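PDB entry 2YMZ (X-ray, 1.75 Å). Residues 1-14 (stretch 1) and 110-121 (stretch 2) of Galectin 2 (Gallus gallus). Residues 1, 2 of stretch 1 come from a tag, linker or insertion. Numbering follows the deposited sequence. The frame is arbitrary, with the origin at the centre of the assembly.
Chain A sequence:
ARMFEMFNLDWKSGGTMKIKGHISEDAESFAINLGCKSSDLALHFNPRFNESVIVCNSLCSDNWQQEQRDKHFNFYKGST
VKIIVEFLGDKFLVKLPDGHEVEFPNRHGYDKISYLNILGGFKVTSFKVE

Stretch 1 (1-14) ARMFEMFNLDWKSG
Stretch 2 110-121: YDKISYLNILGG

How do the two stretches run and pair? Strands 2-6 and 115-120 lie antiparallel, at 178°, their axes 4.6 Å apart at closest, with extended backbones. F4 pairs with I118, E5 with N117 and M6 with L116; a bulge at M3 (phi/psi -90/-50) shifts the register so that R2 faces L119. After a loop, a second, weaker ladder sets W11 against I113. Together the stretches bury 1014 Å².

Which backbone groups are satisfied? M6 N reaches L116 O at 2.8 Å and L116 N returns to M6 O at 3.0 Å. I118 N donates to F4 O at 3.0 Å. Because of the bulge, I118 O receives two donors, M3 N at 3.0 Å and, weakly, F4 N at 3.4 Å. G120 N binds A1 O at 3.0 Å, A1 and R2 being tag residues. In the loop, S114 O accepts from L9 N at 2.9 Å; beyond it W11 N meets I113 O at 2.9 Å and I113 N meets W11 O at 2.7 Å.

What do the polar side chains do? E5 (t, t) brings OE2 to 2.6 Å from Y115 OH, which donates to it. Y115 (chi1 t) in turn accepts at OH from N117 ND2, 2.8 Å away, so a buried carboxylate, hydroxyl and amide form a chain; N117 (chi1 p) has its OD1 bonded elsewhere in the structure. R2 NH1 approaches E5 OE2 at 3.3 Å, a salt bridge of charges alone, while R2 NE is buried without a partner.

What packs on the apolar face? F4 (chi1 t), M6, L116 and I118 share one side of the sheet. F4 CE1 touches L116 CD2 at 3.4 Å, with I118 CD1 over the ring's face. L9 (m, t) points toward stretch 2, its CD1 3.9 Å from L116 CB, filling the gap between ladders with hydrocarbon.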

# COMPACT_ATOMS: atom_id res chain seq x y z
N ALA A 1 -0.59 15.55 -1.95
CA ALA A 1 -1.57 14.89 -1.05
C ALA A 1 -1.12 13.47 -0.72
O ALA A 1 -0.12 12.95 -1.32
CB ALA A 1 -2.95 14.86 -1.69
N ARG A 2 -1.85 12.89 0.24
CA ARG A 2 -1.78 11.46 0.70
C ARG A 2 -2.00 10.42 -0.42
O ARG A 2 -3.09 10.26 -0.95
CB ARG A 2 -2.82 11.25 1.81
CG ARG A 2 -2.97 9.86 2.39
CD ARG A 2 -3.31 9.98 3.87
NE ARG A 2 -2.22 10.66 4.59
CZ ARG A 2 -2.31 11.12 5.84
NH1 ARG A 2 -3.43 10.98 6.55
NH2 ARG A 2 -1.26 11.72 6.40
N MET A 3 -0.96 9.72 -0.79
CA MET A 3 -1.12 8.79 -1.87
C MET A 3 -1.55 7.42 -1.22
O MET A 3 -2.57 6.82 -1.61
CB MET A 3 0.17 8.74 -2.73
CG MET A 3 0.53 10.14 -3.35
SD MET A 3 -0.78 10.73 -4.51
CE MET A 3 -0.49 9.54 -5.81
N PHE A 4 -0.80 7.00 -0.20
CA PHE A 4 -0.74 5.63 0.23
C PHE A 4 -0.62 5.69 1.76
O PHE A 4 0.18 6.46 2.30
CB PHE A 4 0.52 5.13 -0.45
CG PHE A 4 0.93 3.73 -0.18
CD1 PHE A 4 1.61 3.38 0.98
CD2 PHE A 4 0.83 2.79 -1.19
CE1 PHE A 4 2.05 2.09 1.17
CE2 PHE A 4 1.28 1.48 -0.99
CZ PHE A 4 1.88 1.14 0.20
N GLU A 5 -1.37 4.90 2.49
CA GLU A 5 -1.14 4.88 3.92
C GLU A 5 -1.36 3.42 4.36
O GLU A 5 -2.26 2.75 3.83
CB GLU A 5 -2.18 5.82 4.55
CG GLU A 5 -1.92 6.14 5.99
CD GLU A 5 -2.83 7.28 6.53
OE1 GLU A 5 -4.01 7.38 6.10
OE2 GLU A 5 -2.36 8.02 7.39
N MET A 6 -0.50 2.96 5.24
CA MET A 6 -0.62 1.58 5.74
C MET A 6 -0.43 1.60 7.27
O MET A 6 0.42 2.32 7.79
CB MET A 6 0.35 0.68 4.94
CG MET A 6 0.67 -0.67 5.50
SD MET A 6 1.49 -1.55 4.15
CE MET A 6 1.22 -3.21 4.78
N PHE A 7 -1.22 0.77 7.98
CA PHE A 7 -1.24 0.77 9.45
C PHE A 7 -0.86 -0.64 9.92
O PHE A 7 -0.83 -1.60 9.12
CB PHE A 7 -2.62 1.16 9.99
CG PHE A 7 -3.12 2.48 9.49
CD1 PHE A 7 -3.86 2.55 8.31
CD2 PHE A 7 -2.84 3.65 10.19
CE1 PHE A 7 -4.30 3.78 7.82
CE2 PHE A 7 -3.30 4.89 9.70
CZ PHE A 7 -4.05 4.95 8.54
N ASN A 8 -0.49 -0.80 11.18
CA ASN A 8 -0.26 -2.20 11.60
C ASN A 8 0.78 -2.98 10.79
O ASN A 8 0.72 -4.23 10.67
CB ASN A 8 -1.61 -2.96 11.62
CG ASN A 8 -2.66 -2.23 12.46
OD1 ASN A 8 -3.75 -1.83 11.99
ND2 ASN A 8 -2.28 -1.95 13.68
N LEU A 9 1.78 -2.26 10.24
CA LEU A 9 2.90 -2.98 9.69
C LEU A 9 3.44 -3.55 11.00
O LEU A 9 3.01 -3.21 12.11
CB LEU A 9 3.96 -2.05 9.09
CG LEU A 9 3.77 -1.26 7.82
CD1 LEU A 9 4.88 -0.23 7.70
CD2 LEU A 9 3.84 -2.22 6.64
N ASP A 10 4.34 -4.45 10.89
CA ASP A 10 4.85 -4.98 12.10
C ASP A 10 6.25 -5.09 11.62
O ASP A 10 6.80 -6.17 11.56
CB ASP A 10 4.16 -6.36 12.35
CG ASP A 10 4.83 -7.15 13.46
OD1 ASP A 10 5.57 -6.57 14.26
OD2 ASP A 10 4.61 -8.38 13.53
N TRP A 11 6.83 -3.94 11.21
CA TRP A 11 8.12 -3.99 10.57
C TRP A 11 9.21 -3.82 11.61
O TRP A 11 9.22 -2.83 12.36
CB TRP A 11 8.27 -2.83 9.55
CG TRP A 11 9.36 -3.03 8.51
CD1 TRP A 11 9.60 -4.14 7.77
CD2 TRP A 11 10.25 -2.03 8.02
NE1 TRP A 11 10.61 -3.93 6.91
CE2 TRP A 11 11.03 -2.62 7.02
CE3 TRP A 11 10.48 -0.68 8.37
CZ2 TRP A 11 12.03 -1.94 6.34
CZ3 TRP A 11 11.50 0.02 7.68
CH2 TRP A 11 12.24 -0.61 6.67
N LYS A 12 10.14 -4.78 11.63
CA LYS A 12 11.15 -4.83 12.69
C LYS A 12 12.55 -4.83 12.16
O LYS A 12 12.86 -5.02 10.96
CB LYS A 12 10.96 -6.13 13.54
CG LYS A 12 9.78 -6.07 14.53
CD LYS A 12 9.86 -7.18 15.59
CE LYS A 12 9.15 -6.81 16.89
NZ LYS A 12 7.67 -6.97 16.82
N SER A 13 13.48 -4.74 13.10
CA SER A 13 14.81 -4.67 12.72
C SER A 13 15.23 -5.88 11.88
O SER A 13 14.77 -7.02 12.10
CB SER A 13 15.61 -4.52 14.02
OG SER A 13 16.81 -3.93 13.71
N GLY A 14 16.06 -5.66 10.88
CA GLY A 14 16.33 -6.70 9.86
C GLY A 14 15.35 -6.60 8.65
O GLY A 14 15.62 -7.17 7.56
N TYR A 110 13.07 3.32 17.96
CA TYR A 110 11.97 2.42 17.56
C TYR A 110 12.44 0.98 17.47
O TYR A 110 13.48 0.69 16.86
CB TYR A 110 11.49 2.77 16.12
CG TYR A 110 10.61 3.98 16.03
CD1 TYR A 110 11.11 5.25 16.26
CD2 TYR A 110 9.25 3.83 15.74
CE1 TYR A 110 10.29 6.37 16.20
CE2 TYR A 110 8.41 4.94 15.67
CZ TYR A 110 8.96 6.22 15.89
OH TYR A 110 8.14 7.32 15.80
N ASP A 111 11.62 0.05 17.96
CA ASP A 111 11.97 -1.33 17.66
C ASP A 111 11.04 -1.93 16.63
O ASP A 111 11.32 -2.99 16.06
CB ASP A 111 12.05 -2.19 18.96
CG ASP A 111 10.71 -2.31 19.70
OD1 ASP A 111 9.74 -1.53 19.49
OD2 ASP A 111 10.63 -3.22 20.57
N LYS A 112 9.92 -1.25 16.38
CA LYS A 112 8.94 -1.73 15.44
C LYS A 112 8.37 -0.48 14.74
O LYS A 112 8.05 0.50 15.39
CB LYS A 112 7.83 -2.47 16.22
CG LYS A 112 6.61 -2.90 15.42
CD LYS A 112 5.50 -3.20 16.44
CE LYS A 112 4.16 -3.32 15.74
NZ LYS A 112 3.18 -4.15 16.49
N ILE A 113 8.19 -0.58 13.44
CA ILE A 113 7.55 0.47 12.67
C ILE A 113 6.16 -0.09 12.31
O ILE A 113 6.03 -1.17 11.74
CB ILE A 113 8.37 0.79 11.38
CG1 ILE A 113 9.78 1.35 11.72
CG2 ILE A 113 7.55 1.64 10.38
CD1 ILE A 113 9.73 2.67 12.42
N SER A 114 5.13 0.63 12.67
CA SER A 114 3.81 0.15 12.34
C SER A 114 3.07 0.96 11.29
O SER A 114 2.03 0.54 10.79
CB SER A 114 2.97 0.02 13.61
OG SER A 114 2.73 1.29 14.13
N TYR A 115 3.60 2.14 10.94
CA TYR A 115 2.85 2.98 10.10
C TYR A 115 3.75 3.48 8.91
O TYR A 115 4.92 3.80 9.12
CB TYR A 115 2.47 4.21 10.92
CG TYR A 115 1.82 5.31 10.15
CD1 TYR A 115 0.48 5.26 9.82
CD2 TYR A 115 2.59 6.42 9.75
CE1 TYR A 115 -0.09 6.24 9.06
CE2 TYR A 115 2.02 7.44 8.99
CZ TYR A 115 0.70 7.36 8.66
OH TYR A 115 0.10 8.42 7.99
N LEU A 116 3.13 3.54 7.71
CA LEU A 116 3.82 4.10 6.52
C LEU A 116 2.85 5.05 5.80
O LEU A 116 1.68 4.75 5.61
CB LEU A 116 4.11 2.92 5.56
CG LEU A 116 4.52 3.16 4.08
CD1 LEU A 116 5.82 3.97 3.93
CD2 LEU A 116 4.65 1.79 3.37
N ASN A 117 3.35 6.18 5.27
CA ASN A 117 2.54 6.87 4.30
C ASN A 117 3.52 7.40 3.22
O ASN A 117 4.75 7.43 3.42
CB ASN A 117 1.64 7.95 4.93
CG ASN A 117 2.36 9.21 5.33
OD1 ASN A 117 3.24 9.70 4.62
ND2 ASN A 117 1.91 9.82 6.44
N ILE A 118 2.95 7.58 2.03
CA ILE A 118 3.77 8.13 0.95
C ILE A 118 2.96 9.33 0.48
O ILE A 118 1.76 9.19 0.28
CB ILE A 118 3.99 7.06 -0.14
CG1 ILE A 118 4.99 6.06 0.42
CG2 ILE A 118 4.80 7.77 -1.27
CD1 ILE A 118 5.19 4.76 -0.32
N LEU A 119 3.60 10.50 0.33
CA LEU A 119 2.87 11.75 0.02
C LEU A 119 3.59 12.43 -1.16
O LEU A 119 4.81 12.17 -1.39
CB LEU A 119 2.98 12.74 1.19
CG LEU A 119 2.53 12.31 2.62
CD1 LEU A 119 2.51 13.47 3.61
CD2 LEU A 119 1.16 11.71 2.50
N GLY A 120 2.86 13.26 -1.89
CA GLY A 120 3.56 14.14 -2.85
C GLY A 120 3.51 13.50 -4.22
O GLY A 120 2.61 12.77 -4.51
N GLY A 121 4.49 13.78 -5.09
CA GLY A 121 4.30 13.43 -6.52
C GLY A 121 4.92 12.07 -6.79
O GLY A 121 5.89 11.97 -7.52